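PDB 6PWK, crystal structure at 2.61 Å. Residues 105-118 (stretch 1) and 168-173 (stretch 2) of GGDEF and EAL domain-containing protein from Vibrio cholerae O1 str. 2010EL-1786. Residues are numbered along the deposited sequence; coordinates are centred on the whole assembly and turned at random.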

# COMPACT_ATOMS: atom_id res chain seq x y z
N ASP A 105 -11.66 -17.17 -34.69
CA ASP A 105 -10.43 -16.68 -35.29
C ASP A 105 -10.27 -15.20 -34.95
O ASP A 105 -11.02 -14.64 -34.14
CB ASP A 105 -10.41 -16.95 -36.79
CG ASP A 105 -11.41 -16.10 -37.55
OD1 ASP A 105 -12.43 -15.70 -36.96
OD2 ASP A 105 -11.17 -15.84 -38.75
N GLU A 106 -9.29 -14.54 -35.57
CA GLU A 106 -8.90 -13.20 -35.16
C GLU A 106 -10.03 -12.19 -35.37
O GLU A 106 -10.30 -11.36 -34.50
CB GLU A 106 -7.63 -12.76 -35.89
CG GLU A 106 -7.71 -12.76 -37.42
CD GLU A 106 -7.72 -14.15 -38.02
OE1 GLU A 106 -7.98 -14.27 -39.23
OE2 GLU A 106 -7.49 -15.12 -37.27
N THR A 107 -10.70 -12.25 -36.52
CA THR A 107 -11.76 -11.29 -36.81
C THR A 107 -12.95 -11.47 -35.88
O THR A 107 -13.59 -10.50 -35.47
CB THR A 107 -12.19 -11.40 -38.27
OG1 THR A 107 -11.05 -11.30 -39.12
CG2 THR A 107 -13.18 -10.29 -38.62
N GLU A 108 -13.27 -12.72 -35.53
CA GLU A 108 -14.39 -12.98 -34.64
C GLU A 108 -14.10 -12.48 -33.23
O GLU A 108 -15.01 -12.01 -32.53
CB GLU A 108 -14.72 -14.47 -34.63
CG GLU A 108 -15.40 -14.96 -35.90
CD GLU A 108 -15.35 -16.47 -36.06
OE1 GLU A 108 -14.39 -17.09 -35.56
OE2 GLU A 108 -16.27 -17.03 -36.69
N LEU A 109 -12.85 -12.56 -32.79
CA LEU A 109 -12.49 -12.04 -31.47
C LEU A 109 -12.61 -10.53 -31.43
O LEU A 109 -12.98 -9.96 -30.39
CB LEU A 109 -11.07 -12.46 -31.12
CG LEU A 109 -10.79 -13.96 -31.07
CD1 LEU A 109 -9.30 -14.19 -30.94
CD2 LEU A 109 -11.54 -14.60 -29.92
N LYS A 110 -12.31 -9.85 -32.54
CA LYS A 110 -12.36 -8.40 -32.55
C LYS A 110 -13.79 -7.89 -32.36
O LYS A 110 -14.01 -6.91 -31.65
CB LYS A 110 -11.77 -7.87 -33.86
CG LYS A 110 -10.28 -8.15 -34.04
CD LYS A 110 -9.70 -7.33 -35.19
CE LYS A 110 -8.18 -7.32 -35.18
NZ LYS A 110 -7.59 -8.53 -35.80
N ILE A 111 -14.76 -8.56 -32.99
CA ILE A 111 -16.16 -8.16 -32.81
C ILE A 111 -16.61 -8.43 -31.38
O ILE A 111 -17.38 -7.65 -30.80
CB ILE A 111 -17.05 -8.87 -33.85
CG1 ILE A 111 -16.63 -8.47 -35.26
CG2 ILE A 111 -18.52 -8.53 -33.62
CD1 ILE A 111 -17.51 -9.05 -36.35
N VAL A 112 -16.15 -9.54 -30.80
CA VAL A 112 -16.44 -9.80 -29.39
C VAL A 112 -15.76 -8.76 -28.51
O VAL A 112 -16.37 -8.22 -27.57
CB VAL A 112 -16.01 -11.23 -29.01
CG1 VAL A 112 -16.18 -11.46 -27.52
CG2 VAL A 112 -16.81 -12.25 -29.81
N ALA A 113 -14.50 -8.44 -28.80
CA ALA A 113 -13.80 -7.42 -28.03
C ALA A 113 -14.42 -6.04 -28.26
O ALA A 113 -14.49 -5.23 -27.33
CB ALA A 113 -12.31 -7.40 -28.40
N GLU A 114 -14.86 -5.76 -29.49
CA GLU A 114 -15.55 -4.50 -29.75
C GLU A 114 -16.86 -4.43 -28.98
O GLU A 114 -17.23 -3.37 -28.47
CB GLU A 114 -15.79 -4.34 -31.25
CG GLU A 114 -15.58 -2.93 -31.76
CD GLU A 114 -14.12 -2.56 -31.86
OE1 GLU A 114 -13.36 -3.32 -32.51
OE2 GLU A 114 -13.72 -1.53 -31.28
N SER A 115 -17.58 -5.55 -28.89
CA SER A 115 -18.83 -5.57 -28.15
C SER A 115 -18.60 -5.45 -26.65
O SER A 115 -19.45 -4.90 -25.94
CB SER A 115 -19.61 -6.85 -28.47
OG SER A 115 -18.87 -7.99 -28.07
N ILE A 116 -17.48 -5.96 -26.15
CA ILE A 116 -17.17 -5.82 -24.73
C ILE A 116 -17.05 -4.35 -24.35
O ILE A 116 -17.67 -3.89 -23.38
CB ILE A 116 -15.88 -6.60 -24.37
CG1 ILE A 116 -16.12 -8.10 -24.45
CG2 ILE A 116 -15.40 -6.21 -22.98
CD1 ILE A 116 -14.86 -8.92 -24.26
N ILE A 117 -16.27 -3.59 -25.11
CA ILE A 117 -15.99 -2.21 -24.76
C ILE A 117 -17.26 -1.37 -24.82
O ILE A 117 -17.56 -0.60 -23.89
CB ILE A 117 -14.89 -1.64 -25.67
CG1 ILE A 117 -13.60 -2.44 -25.50
CG2 ILE A 117 -14.65 -0.17 -25.37
CD1 ILE A 117 -12.71 -2.40 -26.71
N THR A 118 -18.02 -1.50 -25.91
CA THR A 118 -19.29 -0.78 -26.01
C THR A 118 -20.25 -1.19 -24.89
O THR A 118 -21.10 -0.40 -24.48
CB THR A 118 -19.93 -1.02 -27.38
OG1 THR A 118 -18.98 -0.72 -28.41
CG2 THR A 118 -21.16 -0.15 -27.57
N LEU A 168 -6.13 3.03 -28.98
CA LEU A 168 -6.63 1.73 -29.37
C LEU A 168 -7.79 1.33 -28.47
O LEU A 168 -7.73 1.51 -27.25
CB LEU A 168 -5.52 0.67 -29.28
CG LEU A 168 -4.22 0.91 -30.06
CD1 LEU A 168 -3.24 -0.22 -29.79
CD2 LEU A 168 -4.51 1.02 -31.55
N ASN A 169 -8.84 0.78 -29.08
CA ASN A 169 -9.92 0.22 -28.28
C ASN A 169 -9.43 -0.95 -27.45
O ASN A 169 -9.88 -1.14 -26.31
CB ASN A 169 -11.08 -0.22 -29.18
CG ASN A 169 -11.77 0.95 -29.86
OD1 ASN A 169 -12.69 1.55 -29.30
ND2 ASN A 169 -11.33 1.28 -31.06
N TYR A 170 -8.49 -1.73 -27.98
CA TYR A 170 -7.96 -2.89 -27.28
C TYR A 170 -6.57 -3.20 -27.83
O TYR A 170 -6.22 -2.79 -28.94
CB TYR A 170 -8.88 -4.10 -27.44
CG TYR A 170 -9.22 -4.42 -28.88
CD1 TYR A 170 -10.29 -3.80 -29.51
CD2 TYR A 170 -8.45 -5.32 -29.61
CE1 TYR A 170 -10.59 -4.08 -30.83
CE2 TYR A 170 -8.75 -5.60 -30.93
CZ TYR A 170 -9.82 -4.98 -31.53
OH TYR A 170 -10.13 -5.24 -32.84
N GLY A 171 -5.79 -3.92 -27.04
CA GLY A 171 -4.48 -4.39 -27.45
C GLY A 171 -4.56 -5.82 -27.94
O GLY A 171 -4.98 -6.71 -27.22
N PHE A 172 -4.14 -6.02 -29.19
CA PHE A 172 -4.21 -7.31 -29.85
C PHE A 172 -2.80 -7.84 -30.10
O PHE A 172 -1.97 -7.16 -30.71
CB PHE A 172 -4.97 -7.21 -31.18
CG PHE A 172 -5.28 -8.54 -31.81
CD1 PHE A 172 -4.32 -9.23 -32.55
CD2 PHE A 172 -6.54 -9.11 -31.69
CE1 PHE A 172 -4.61 -10.45 -33.13
CE2 PHE A 172 -6.83 -10.32 -32.27
CZ PHE A 172 -5.87 -10.99 -32.99
N ILE A 173 -2.54 -9.06 -29.62
CA ILE A 173 -1.31 -9.79 -29.91
C ILE A 173 -1.70 -11.20 -30.31
O ILE A 173 -2.50 -11.84 -29.63
CB ILE A 173 -0.35 -9.82 -28.71
CG1 ILE A 173 0.03 -8.40 -28.27
CG2 ILE A 173 0.90 -10.62 -29.04
CD1 ILE A 173 1.03 -8.37 -27.13

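The helix 106-118 packs against the segment 168-173 mainly through side chains, a contact built around two aromatic rings and held by ring-face and van der Waals interactions, with no hydrogen bond between the two stretches. It buries 415 Å² in total, and the largest share of any residue falls to Tyr170.

The CA-to-CB bond of Tyr170 points toward the helix, and its ring meets residues from successive turns. Ala113 lies over one face: its CB sits 4.3 Å from the centroid of the Tyr170 ring and 10° off the ring normal, a CH-pi arrangement that sets the methyl group almost squarely over the ring. At the ring edge, Ile117 CD1 approaches Tyr170 CD1 at 4.0 Å, and Glu114 OE1 comes within 3.3 Å of Tyr170 CE1, so that the carboxylate oxygen lies near the ring plane, where the C-H groups carry slight positive charge. Lys110 CG is 3.2 Å from Tyr170 OH, a tight contact between the aliphatic part of the lysine and the phenol oxygen.

Lys110 also reaches the second ring. Lys110 NZ stands 4.1 Å from the centroid of the Phe172 ring and 15° off the ring normal, a cation-pi interaction that places the ammonium group over the electron-rich face. Toward the helix N-terminus, Glu106 CB adds a contact of 3.8 Å with Phe172 CZ, while the end of the glutamate side chain leads away.

At the other end, Ile117 CD1 packs 3.1 Å from the backbone O of Asn169 and 3.7 Å from Asn169 CB. The CA-to-CB bond of Glu114 points sideways, but the end of the side chain comes nearer to the segment, bringing Glu114 OE2 to 3.5 Å from Asn169 CG.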